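Local coordinates for SmhB (Serratia marcescens, PDB 6ZZ5), which probably serves as one component of the tripartite alpha-pore-forming toxin Smh, captured here in its soluble form before any pore is built, at residues 141-152 with 251-260; 4-15 with 277-288. All blocks are in the same frame, centred on the assembly; numbering follows the deposited sequence.

In the fold
Both contacts use helix 252-300, one of the long helices of the bundle of this soluble toxin component. Interaction 1 pairs its first turns with the end of helix 99-151. Interaction 2 pairs a later part with the first turns of helix 4-30. The two lie on opposite sides of the chain's centre. Their centres are about 41 Å apart, and their nearest atoms about 23 Å, so they do not touch. Each joins antiparallel helices, but the chemistry differs. Residues 141-152 with 251-260 combine apolar packing with a tyrosine hydrogen bond. Residues 4-15 with 277-288 approach more closely and interlock through two methionines.

Interaction 1: residues 141-152 with 251-260; sequences YQLIVVNLNNVV and NSEVLVASQI
Tyr141 reaches across to Ala257, and its hydroxyl donates a hydrogen bond to the backbone carbonyl, with OH 2.7 Å from Ala257 O. The bond lies in the carbonyl plane, on a lone pair, with a C=O...donor angle of 120°. CG of Tyr141 stands anti to the backbone N (chi1 176°), which sends the ring toward helix 252-300. Ile260 crosses the phenol end at about a right angle, its CG2 3.6 Å from Tyr141 CZ.

One turn on, Val145 lays CG2 against the same carbonyl, 3.6 Å from Ala257 O. Leu148 follows with CD2 3.8 Å from Ala257 CB, while its CG slides past Val254 CG2. Val152 closes the row, its CG2 3.8 Å from Val254 CG2 and its CG1 beside the amide of Asn251.

Asn251 is the N-cap of helix 252-300. Its OD1 accepts from Val254 N at 3.1 Å and, weakly, from Glu253 N. Near the Tyr141 end, water 1 accepts from Gln142 NE2 and donates to Ser258 O.

Over these segments the helices run antiparallel at 171°, and their axes come within 9.3 Å, as neighbours in the long helical bundle of this toxin. Ile50 of helix 44-92 touches Tyr141, and Leu159 of helix 156-184 touches Val254. Asn149 ND2 donates to Asn156 OD1, which probably helps to fix the Asn149 amide.

Asn149 OD1 instead faces the methyls of Val254, 3.3 Å from CG2, and is buried without a polar partner. The contact therefore gains a direct bond at the tyrosine end but probably pays a desolvation cost at this amide oxygen.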
loop_
_atom_site.group_PDB
_atom_site.type_symbol
_atom_site.label_atom_id
_atom_site.label_comp_id
_atom_site.label_asym_id
_atom_site.label_seq_id
_atom_site.Cartn_x
_atom_site.Cartn_y
_atom_site.Cartn_z
ATOM N N TYR A 141 -16.133 8.254 13.249
ATOM C CA TYR A 141 -15.374 7.786 14.435
ATOM C C TYR A 141 -14.932 9.002 15.253
ATOM O O TYR A 141 -15.013 8.944 16.489
ATOM C CB TYR A 141 -14.194 6.872 14.096
ATOM C CG TYR A 141 -13.386 6.506 15.325
ATOM C CD1 TYR A 141 -13.706 5.407 16.084
ATOM C CD2 TYR A 141 -12.427 7.378 15.815
ATOM C CE1 TYR A 141 -13.050 5.149 17.277
ATOM C CE2 TYR A 141 -11.761 7.149 17.012
ATOM C CZ TYR A 141 -12.084 6.022 17.752
ATOM O OH TYR A 141 -11.411 5.740 18.911
ATOM N N GLN A 142 -14.435 10.067 14.624
ATOM C CA GLN A 142 -13.911 11.244 15.382
ATOM C C GLN A 142 -14.993 11.840 16.281
ATOM O O GLN A 142 -14.639 12.361 17.318
ATOM C CB GLN A 142 -13.380 12.326 14.429
ATOM C CG GLN A 142 -12.061 11.952 13.772
ATOM C CD GLN A 142 -10.996 11.549 14.775
ATOM O OE1 GLN A 142 -10.482 10.451 14.745
ATOM N NE2 GLN A 142 -10.663 12.443 15.675
ATOM N N LEU A 143 -16.271 11.711 15.963
ATOM C CA LEU A 143 -17.357 12.244 16.834
ATOM C C LEU A 143 -17.277 11.578 18.218
ATOM O O LEU A 143 -17.470 12.263 19.223
ATOM C CB LEU A 143 -18.732 12.020 16.217
ATOM C CG LEU A 143 -18.952 12.578 14.807
ATOM C CD1 LEU A 143 -20.387 12.340 14.390
ATOM C CD2 LEU A 143 -18.607 14.054 14.726
ATOM N N ILE A 144 -16.940 10.283 18.250
ATOM C CA ILE A 144 -16.848 9.469 19.489
ATOM C C ILE A 144 -15.795 10.090 20.429
ATOM O O ILE A 144 -16.019 10.182 21.623
ATOM C CB ILE A 144 -16.531 8.004 19.136
ATOM C CG1 ILE A 144 -17.641 7.393 18.264
ATOM C CG2 ILE A 144 -16.290 7.193 20.411
ATOM C CD1 ILE A 144 -17.293 6.103 17.602
ATOM N N VAL A 145 -14.653 10.484 19.883
ATOM C CA VAL A 145 -13.503 11.030 20.629
ATOM C C VAL A 145 -13.903 12.368 21.248
ATOM O O VAL A 145 -13.589 12.578 22.445
ATOM C CB VAL A 145 -12.267 11.187 19.717
ATOM C CG1 VAL A 145 -11.083 11.690 20.539
ATOM C CG2 VAL A 145 -11.904 9.891 19.009
ATOM N N VAL A 146 -14.547 13.240 20.472
ATOM C CA VAL A 146 -14.989 14.566 20.970
ATOM C C VAL A 146 -15.977 14.315 22.120
ATOM O O VAL A 146 -15.794 14.946 23.157
ATOM C CB VAL A 146 -15.595 15.449 19.867
ATOM C CG1 VAL A 146 -16.093 16.759 20.430
ATOM C CG2 VAL A 146 -14.589 15.698 18.743
ATOM N N ASN A 147 -16.938 13.404 21.944
ATOM C CA ASN A 147 -17.988 13.135 22.962
ATOM C C ASN A 147 -17.312 12.645 24.247
ATOM O O ASN A 147 -17.686 13.107 25.306
ATOM C CB ASN A 147 -19.033 12.142 22.446
ATOM C CG ASN A 147 -19.933 12.761 21.402
ATOM O OD1 ASN A 147 -20.206 13.956 21.463
ATOM N ND2 ASN A 147 -20.421 11.959 20.463
ATOM N N LEU A 148 -16.370 11.722 24.138
ATOM C CA LEU A 148 -15.632 11.157 25.286
ATOM C C LEU A 148 -14.850 12.276 25.962
ATOM O O LEU A 148 -14.943 12.343 27.197
ATOM C CB LEU A 148 -14.710 10.023 24.874
ATOM C CG LEU A 148 -13.784 9.505 25.960
ATOM C CD1 LEU A 148 -14.586 8.871 27.092
ATOM C CD2 LEU A 148 -12.837 8.487 25.372
ATOM N N ASN A 149 -14.194 13.152 25.204
ATOM C CA ASN A 149 -13.483 14.310 25.799
ATOM C C ASN A 149 -14.491 15.170 26.573
ATOM O O ASN A 149 -14.158 15.581 27.716
ATOM C CB ASN A 149 -12.691 15.141 24.786
ATOM C CG ASN A 149 -11.507 15.835 25.433
ATOM O OD1 ASN A 149 -10.904 15.283 26.344
ATOM N ND2 ASN A 149 -11.226 17.063 25.044
ATOM N N ASN A 150 -15.679 15.406 26.022
ATOM C CA ASN A 150 -16.758 16.168 26.745
ATOM C C ASN A 150 -17.190 15.455 28.028
ATOM O O ASN A 150 -17.274 16.106 29.101
ATOM C CB ASN A 150 -17.969 16.458 25.862
ATOM C CG ASN A 150 -17.613 17.426 24.757
ATOM O OD1 ASN A 150 -16.678 18.209 24.912
ATOM N ND2 ASN A 150 -18.324 17.356 23.640
ATOM N N VAL A 151 -17.414 14.147 27.973
ATOM C CA VAL A 151 -17.857 13.385 29.176
ATOM C C VAL A 151 -16.842 13.605 30.289
ATOM O O VAL A 151 -17.282 13.785 31.406
ATOM C CB VAL A 151 -18.061 11.882 28.901
ATOM C CG1 VAL A 151 -18.215 11.084 30.187
ATOM C CG2 VAL A 151 -19.251 11.635 27.978
ATOM N N VAL A 152 -15.542 13.571 30.030
ATOM C CA VAL A 152 -14.531 13.719 31.123
ATOM C C VAL A 152 -14.149 15.196 31.339
ATOM O O VAL A 152 -13.150 15.397 32.013
ATOM C CB VAL A 152 -13.270 12.860 30.876
ATOM C CG1 VAL A 152 -13.581 11.366 30.874
ATOM C CG2 VAL A 152 -12.533 13.275 29.607
ATOM N N ASN A 251 -6.585 13.340 29.294
ATOM C CA ASN A 251 -7.251 12.178 29.923
ATOM C C ASN A 251 -6.767 10.901 29.198
ATOM O O ASN A 251 -6.739 10.868 27.960
ATOM C CB ASN A 251 -8.770 12.337 29.934
ATOM C CG ASN A 251 -9.478 11.073 30.397
ATOM O OD1 ASN A 251 -9.629 10.130 29.606
ATOM N ND2 ASN A 251 -9.900 11.027 31.673
ATOM N N SER A 252 -6.398 9.866 29.958
ATOM C CA SER A 252 -5.807 8.619 29.437
ATOM C C SER A 252 -6.739 7.930 28.425
ATOM O O SER A 252 -6.243 7.374 27.425
ATOM C CB SER A 252 -5.491 7.725 30.577
ATOM O OG SER A 252 -4.233 8.086 31.102
ATOM N N GLU A 253 -8.042 7.907 28.695
ATOM C CA GLU A 253 -9.008 7.171 27.844
ATOM C C GLU A 253 -9.201 7.985 26.558
ATOM O O GLU A 253 -9.357 7.405 25.489
ATOM C CB GLU A 253 -10.306 6.939 28.621
ATOM C CG GLU A 253 -10.169 5.903 29.712
ATOM C CD GLU A 253 -9.287 6.285 30.881
ATOM O OE1 GLU A 253 -9.570 7.356 31.503
ATOM O OE2 GLU A 253 -8.309 5.519 31.151
ATOM N N VAL A 254 -9.185 9.309 26.662
ATOM C CA VAL A 254 -9.261 10.187 25.484
ATOM C C VAL A 254 -8.049 9.890 24.602
ATOM O O VAL A 254 -8.227 9.887 23.398
ATOM C CB VAL A 254 -9.334 11.665 25.872
ATOM C CG1 VAL A 254 -9.141 12.543 24.644
ATOM C CG2 VAL A 254 -10.650 11.971 26.567
ATOM N N LEU A 255 -6.859 9.826 25.182
ATOM C CA LEU A 255 -5.598 9.589 24.432
ATOM C C LEU A 255 -5.755 8.305 23.612
ATOM O O LEU A 255 -5.392 8.295 22.447
ATOM C CB LEU A 255 -4.433 9.442 25.421
ATOM C CG LEU A 255 -3.148 10.237 25.201
ATOM C CD1 LEU A 255 -3.409 11.576 24.538
ATOM C CD2 LEU A 255 -2.432 10.488 26.549
ATOM N N VAL A 256 -6.162 7.223 24.255
ATOM C CA VAL A 256 -6.412 5.931 23.573
ATOM C C VAL A 256 -7.430 6.149 22.444
ATOM O O VAL A 256 -7.166 5.699 21.311
ATOM C CB VAL A 256 -6.844 4.872 24.590
ATOM C CG1 VAL A 256 -7.331 3.623 23.909
ATOM C CG2 VAL A 256 -5.706 4.573 25.570
ATOM N N ALA A 257 -8.557 6.810 22.701
ATOM C CA ALA A 257 -9.609 7.017 21.680
ATOM C C ALA A 257 -9.000 7.794 20.505
ATOM O O ALA A 257 -9.306 7.450 19.327
ATOM C CB ALA A 257 -10.777 7.751 22.257
ATOM N N SER A 258 -8.185 8.799 20.813
ATOM C CA SER A 258 -7.565 9.716 19.818
ATOM C C SER A 258 -6.604 8.890 18.946
ATOM O O SER A 258 -6.566 9.097 17.716
ATOM C CB SER A 258 -6.787 10.820 20.496
ATOM O OG SER A 258 -6.122 11.643 19.542
ATOM N N GLN A 259 -5.824 8.029 19.592
ATOM C CA GLN A 259 -4.821 7.195 18.896
ATOM C C GLN A 259 -5.552 6.232 17.946
ATOM O O GLN A 259 -5.133 6.091 16.797
ATOM C CB GLN A 259 -3.931 6.472 19.896
ATOM C CG GLN A 259 -2.941 7.390 20.583
ATOM C CD GLN A 259 -2.252 6.770 21.771
ATOM O OE1 GLN A 259 -2.563 5.643 22.143
ATOM N NE2 GLN A 259 -1.335 7.491 22.389
ATOM N N ILE A 260 -6.660 5.650 18.361
ATOM C CA ILE A 260 -7.440 4.781 17.460
ATOM C C ILE A 260 -7.961 5.616 16.300
ATOM O O ILE A 260 -7.908 5.106 15.179
ATOM C CB ILE A 260 -8.526 4.028 18.240
ATOM C CG1 ILE A 260 -7.853 2.931 19.073
ATOM C CG2 ILE A 260 -9.551 3.437 17.311
ATOM C CD1 ILE A 260 -8.678 2.467 20.188
HETATM O O HOH W 1 -7.895 11.180 16.763
#

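Interaction 2: residues 4-15 with 277-288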
loop_
_atom_site.group_PDB
_atom_site.type_symbol
_atom_site.label_atom_id
_atom_site.label_comp_id
_atom_site.label_asym_id
_atom_site.label_seq_id
_atom_site.Cartn_x
_atom_site.Cartn_y
_atom_site.Cartn_z
ATOM N N PRO A 4 4.135 3.432 -23.488
ATOM C CA PRO A 4 3.283 2.557 -22.684
ATOM C C PRO A 4 4.081 1.559 -21.841
ATOM O O PRO A 4 3.646 1.319 -20.718
ATOM C CB PRO A 4 2.343 1.833 -23.666
ATOM C CG PRO A 4 2.302 2.759 -24.863
ATOM C CD PRO A 4 3.633 3.519 -24.881
ATOM N N THR A 5 5.167 0.986 -22.360
ATOM C CA THR A 5 5.916 -0.041 -21.617
ATOM C C THR A 5 6.534 0.583 -20.354
ATOM O O THR A 5 6.577 -0.085 -19.311
ATOM C CB THR A 5 6.956 -0.747 -22.482
ATOM O OG1 THR A 5 6.224 -1.407 -23.505
ATOM C CG2 THR A 5 7.772 -1.709 -21.654
ATOM N N LEU A 6 6.983 1.822 -20.428
ATOM C CA LEU A 6 7.607 2.522 -19.264
ATOM C C LEU A 6 6.502 2.962 -18.300
ATOM O O LEU A 6 6.783 2.875 -17.091
ATOM C CB LEU A 6 8.471 3.691 -19.747
ATOM C CG LEU A 6 9.614 3.282 -20.697
ATOM C CD1 LEU A 6 10.359 4.499 -21.241
ATOM C CD2 LEU A 6 10.578 2.275 -20.055
ATOM N N TYR A 7 5.314 3.336 -18.808
ATOM C CA TYR A 7 4.170 3.687 -17.931
ATOM C C TYR A 7 3.737 2.415 -17.203
ATOM O O TYR A 7 3.461 2.490 -16.002
ATOM C CB TYR A 7 2.951 4.213 -18.691
ATOM C CG TYR A 7 2.999 5.595 -19.267
ATOM C CD1 TYR A 7 3.597 6.645 -18.585
ATOM C CD2 TYR A 7 2.329 5.886 -20.456
ATOM C CE1 TYR A 7 3.588 7.935 -19.101
ATOM C CE2 TYR A 7 2.347 7.161 -21.010
ATOM C CZ TYR A 7 2.966 8.191 -20.317
ATOM O OH TYR A 7 2.966 9.453 -20.839
ATOM N N MET A 8 3.649 1.280 -17.922
ATOM C CA MET A 8 3.362 -0.052 -17.335
ATOM C C MET A 8 4.348 -0.351 -16.199
ATOM O O MET A 8 3.905 -0.767 -15.120
ATOM C CB MET A 8 3.391 -1.179 -18.361
ATOM C CG MET A 8 2.237 -1.084 -19.423
ATOM S SD MET A 8 0.607 -1.477 -18.742
ATOM C CE MET A 8 0.925 -3.244 -18.478
ATOM N N ASN A 9 5.636 -0.215 -16.457
ATOM C CA ASN A 9 6.681 -0.537 -15.481
ATOM C C ASN A 9 6.531 0.385 -14.264
ATOM O O ASN A 9 6.624 -0.126 -13.131
ATOM C CB ASN A 9 8.076 -0.433 -16.103
ATOM C CG ASN A 9 9.096 -1.054 -15.187
ATOM O OD1 ASN A 9 8.993 -2.236 -14.839
ATOM N ND2 ASN A 9 10.100 -0.278 -14.833
ATOM N N ASP A 10 6.355 1.692 -14.478
ATOM C CA ASP A 10 6.263 2.656 -13.358
ATOM C C ASP A 10 4.995 2.370 -12.553
ATOM O O ASP A 10 5.073 2.476 -11.338
ATOM C CB ASP A 10 6.241 4.101 -13.850
ATOM C CG ASP A 10 7.566 4.536 -14.444
ATOM O OD1 ASP A 10 8.611 3.855 -14.183
ATOM O OD2 ASP A 10 7.540 5.538 -15.159
ATOM N N GLY A 11 3.880 2.060 -13.228
ATOM C CA GLY A 11 2.602 1.711 -12.550
ATOM C C GLY A 11 2.757 0.502 -11.656
ATOM O O GLY A 11 2.234 0.508 -10.486
ATOM N N MET A 12 3.393 -0.543 -12.199
ATOM C CA MET A 12 3.611 -1.814 -11.489
ATOM C C MET A 12 4.493 -1.556 -10.247
ATOM O O MET A 12 4.163 -2.096 -9.183
ATOM C CB MET A 12 4.295 -2.827 -12.402
ATOM C CG MET A 12 4.579 -4.077 -11.694
ATOM S SD MET A 12 5.333 -5.272 -12.799
ATOM C CE MET A 12 6.975 -4.619 -13.041
ATOM N N ASN A 13 5.600 -0.837 -10.393
ATOM C CA ASN A 13 6.539 -0.572 -9.280
ATOM C C ASN A 13 5.797 0.226 -8.183
ATOM O O ASN A 13 5.929 -0.165 -6.995
ATOM C CB ASN A 13 7.796 0.171 -9.726
ATOM C CG ASN A 13 8.737 -0.676 -10.573
ATOM O OD1 ASN A 13 8.622 -1.903 -10.602
ATOM N ND2 ASN A 13 9.697 -0.017 -11.212
ATOM N N ALA A 14 5.027 1.258 -8.561
ATOM C CA ALA A 14 4.360 2.164 -7.591
ATOM C C ALA A 14 3.236 1.406 -6.878
ATOM O O ALA A 14 3.124 1.527 -5.655
ATOM C CB ALA A 14 3.859 3.409 -8.277
ATOM N N GLN A 15 2.459 0.579 -7.599
ATOM C CA GLN A 15 1.301 -0.065 -6.980
ATOM C C GLN A 15 1.793 -1.173 -6.062
ATOM O O GLN A 15 1.218 -1.337 -5.009
ATOM C CB GLN A 15 0.370 -0.690 -7.989
ATOM C CG GLN A 15 -0.899 -1.200 -7.364
ATOM C CD GLN A 15 -1.931 -1.655 -8.374
ATOM O OE1 GLN A 15 -1.667 -2.384 -9.316
ATOM N NE2 GLN A 15 -3.165 -1.283 -8.118
ATOM N N ALA A 277 -2.428 4.769 -6.875
ATOM C CA ALA A 277 -1.601 3.724 -7.551
ATOM C C ALA A 277 -2.451 2.910 -8.534
ATOM O O ALA A 277 -1.976 2.591 -9.644
ATOM C CB ALA A 277 -0.904 2.850 -6.544
ATOM N N ALA A 278 -3.676 2.536 -8.156
ATOM C CA ALA A 278 -4.550 1.708 -9.000
ATOM C C ALA A 278 -4.988 2.498 -10.246
ATOM O O ALA A 278 -5.080 1.909 -11.320
ATOM C CB ALA A 278 -5.728 1.161 -8.234
ATOM N N THR A 279 -5.253 3.785 -10.096
ATOM C CA THR A 279 -5.592 4.684 -11.200
ATOM C C THR A 279 -4.387 4.770 -12.149
ATOM O O THR A 279 -4.579 4.605 -13.359
ATOM C CB THR A 279 -6.036 6.063 -10.685
ATOM O OG1 THR A 279 -7.136 5.771 -9.825
ATOM C CG2 THR A 279 -6.395 7.029 -11.782
ATOM N N GLN A 280 -3.203 5.058 -11.639
ATOM C CA GLN A 280 -1.971 5.094 -12.482
ATOM C C GLN A 280 -1.838 3.739 -13.227
ATOM O O GLN A 280 -1.596 3.748 -14.429
ATOM C CB GLN A 280 -0.778 5.450 -11.606
ATOM C CG GLN A 280 0.558 5.412 -12.329
ATOM C CD GLN A 280 1.805 5.642 -11.490
ATOM O OE1 GLN A 280 1.788 5.633 -10.272
ATOM N NE2 GLN A 280 2.952 5.716 -12.155
ATOM N N MET A 281 -2.041 2.610 -12.571
ATOM C CA MET A 281 -1.893 1.275 -13.225
ATOM C C MET A 281 -2.925 1.134 -14.333
ATOM O O MET A 281 -2.521 0.733 -15.424
ATOM C CB MET A 281 -2.013 0.116 -12.231
ATOM C CG MET A 281 -1.561 -1.212 -12.783
ATOM S SD MET A 281 0.179 -1.289 -13.222
ATOM C CE MET A 281 0.026 -1.338 -15.007
ATOM N N ASN A 282 -4.201 1.438 -14.068
ATOM C CA ASN A 282 -5.288 1.375 -15.091
ATOM C C ASN A 282 -4.948 2.298 -16.258
ATOM O O ASN A 282 -5.175 1.911 -17.395
ATOM C CB ASN A 282 -6.633 1.762 -14.462
ATOM C CG ASN A 282 -7.852 1.485 -15.290
ATOM O OD1 ASN A 282 -7.792 1.121 -16.476
ATOM N ND2 ASN A 282 -8.996 1.652 -14.664
ATOM N N ASN A 283 -4.454 3.511 -15.989
ATOM C CA ASN A 283 -4.092 4.466 -17.056
ATOM C C ASN A 283 -2.957 3.887 -17.923
ATOM O O ASN A 283 -2.952 4.101 -19.158
ATOM C CB ASN A 283 -3.655 5.809 -16.482
ATOM C CG ASN A 283 -4.809 6.597 -15.899
ATOM O OD1 ASN A 283 -5.959 6.299 -16.172
ATOM N ND2 ASN A 283 -4.466 7.581 -15.097
ATOM N N ALA A 284 -2.048 3.129 -17.330
ATOM C CA ALA A 284 -0.919 2.517 -18.073
ATOM C C ALA A 284 -1.460 1.392 -18.971
ATOM O O ALA A 284 -1.124 1.385 -20.177
ATOM C CB ALA A 284 0.162 2.085 -17.118
ATOM N N TRP A 285 -2.358 0.543 -18.481
ATOM C CA TRP A 285 -3.002 -0.459 -19.360
ATOM C C TRP A 285 -3.745 0.254 -20.491
ATOM O O TRP A 285 -3.707 -0.245 -21.604
ATOM C CB TRP A 285 -3.952 -1.348 -18.566
ATOM C CG TRP A 285 -3.286 -2.389 -17.743
ATOM C CD1 TRP A 285 -3.237 -2.477 -16.374
ATOM C CD2 TRP A 285 -2.670 -3.591 -18.241
ATOM N NE1 TRP A 285 -2.598 -3.621 -15.990
ATOM C CE2 TRP A 285 -2.234 -4.328 -17.105
ATOM C CE3 TRP A 285 -2.395 -4.078 -19.521
ATOM C CZ2 TRP A 285 -1.599 -5.559 -17.204
ATOM C CZ3 TRP A 285 -1.784 -5.310 -19.618
ATOM C CH2 TRP A 285 -1.341 -6.004 -18.475
ATOM N N ASP A 286 -4.440 1.371 -20.199
ATOM C CA ASP A 286 -5.193 2.102 -21.246
ATOM C C ASP A 286 -4.227 2.522 -22.375
ATOM O O ASP A 286 -4.615 2.427 -23.560
ATOM C CB ASP A 286 -5.940 3.314 -20.689
ATOM C CG ASP A 286 -6.936 3.832 -21.710
ATOM O OD1 ASP A 286 -7.822 3.052 -22.101
ATOM O OD2 ASP A 286 -6.783 4.982 -22.132
ATOM N N SER A 287 -3.038 3.004 -22.023
ATOM C CA SER A 287 -2.074 3.513 -23.033
ATOM C C SER A 287 -1.608 2.330 -23.884
ATOM O O SER A 287 -1.462 2.510 -25.086
ATOM C CB SER A 287 -0.939 4.286 -22.454
ATOM O OG SER A 287 -0.030 3.431 -21.771
ATOM N N LEU A 288 -1.403 1.164 -23.277
ATOM C CA LEU A 288 -0.964 -0.048 -23.984
ATOM C C LEU A 288 -2.098 -0.522 -24.909
ATOM O O LEU A 288 -1.822 -0.731 -26.093
ATOM C CB LEU A 288 -0.532 -1.133 -22.990
ATOM C CG LEU A 288 -0.163 -2.474 -23.611
ATOM C CD1 LEU A 288 1.112 -2.267 -24.460
ATOM C CD2 LEU A 288 0.029 -3.534 -22.545
HETATM O O HOH W 2 2.884 4.927 -14.985
#
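Met8 bends at chi2 and again at chi3 (-69°), and this carries its methyl over a face of Trp285. CE stands 3.3 Å above the centroid of the six-membered ring, almost on the normal, in a CH-pi contact. SD lies over the five-membered ring, 4.2 Å from its centroid, a Met-aromatic contact. Met281 starts with CG anti to the backbone N (chi1 -167°) and then bends, which brings SD against the backbone of the other helix, 3.5 Å from Gly11 C. Its CE meets Met8 SD at 3.8 Å.

Each methionine is a knob in a hole of the facing helix. Met8 sits among Met281, Ala284, Trp285 and Leu288; Met281 sits among Met8, Gly11, Met12 and Gln15. This is knobs-into-holes packing between antiparallel helices of the bundle. The axes of the two segments come within 8.4 Å and cross at -159°. Small residues line the approach: Gly11 faces Met281, and Ala284 CB lies 3.5 Å from Tyr7 O. Asn75 of helix 44-92 accepts from Trp285 NE1, which probably helps to fix the indole beneath Met8.

At one end, Pro4 CB rests 3.4 Å from Ser287 OG. That hydroxyl also meets the edge of the Tyr7 ring, and it donates to Ala284 O in its own helix. At the other end, Gln15 stretches across Ala277, with NE2 3.4 Å from Ala278 CA. Polar bridging between the helices comes through water 2, which donates to Tyr7 O and accepts from Gln280 NE2.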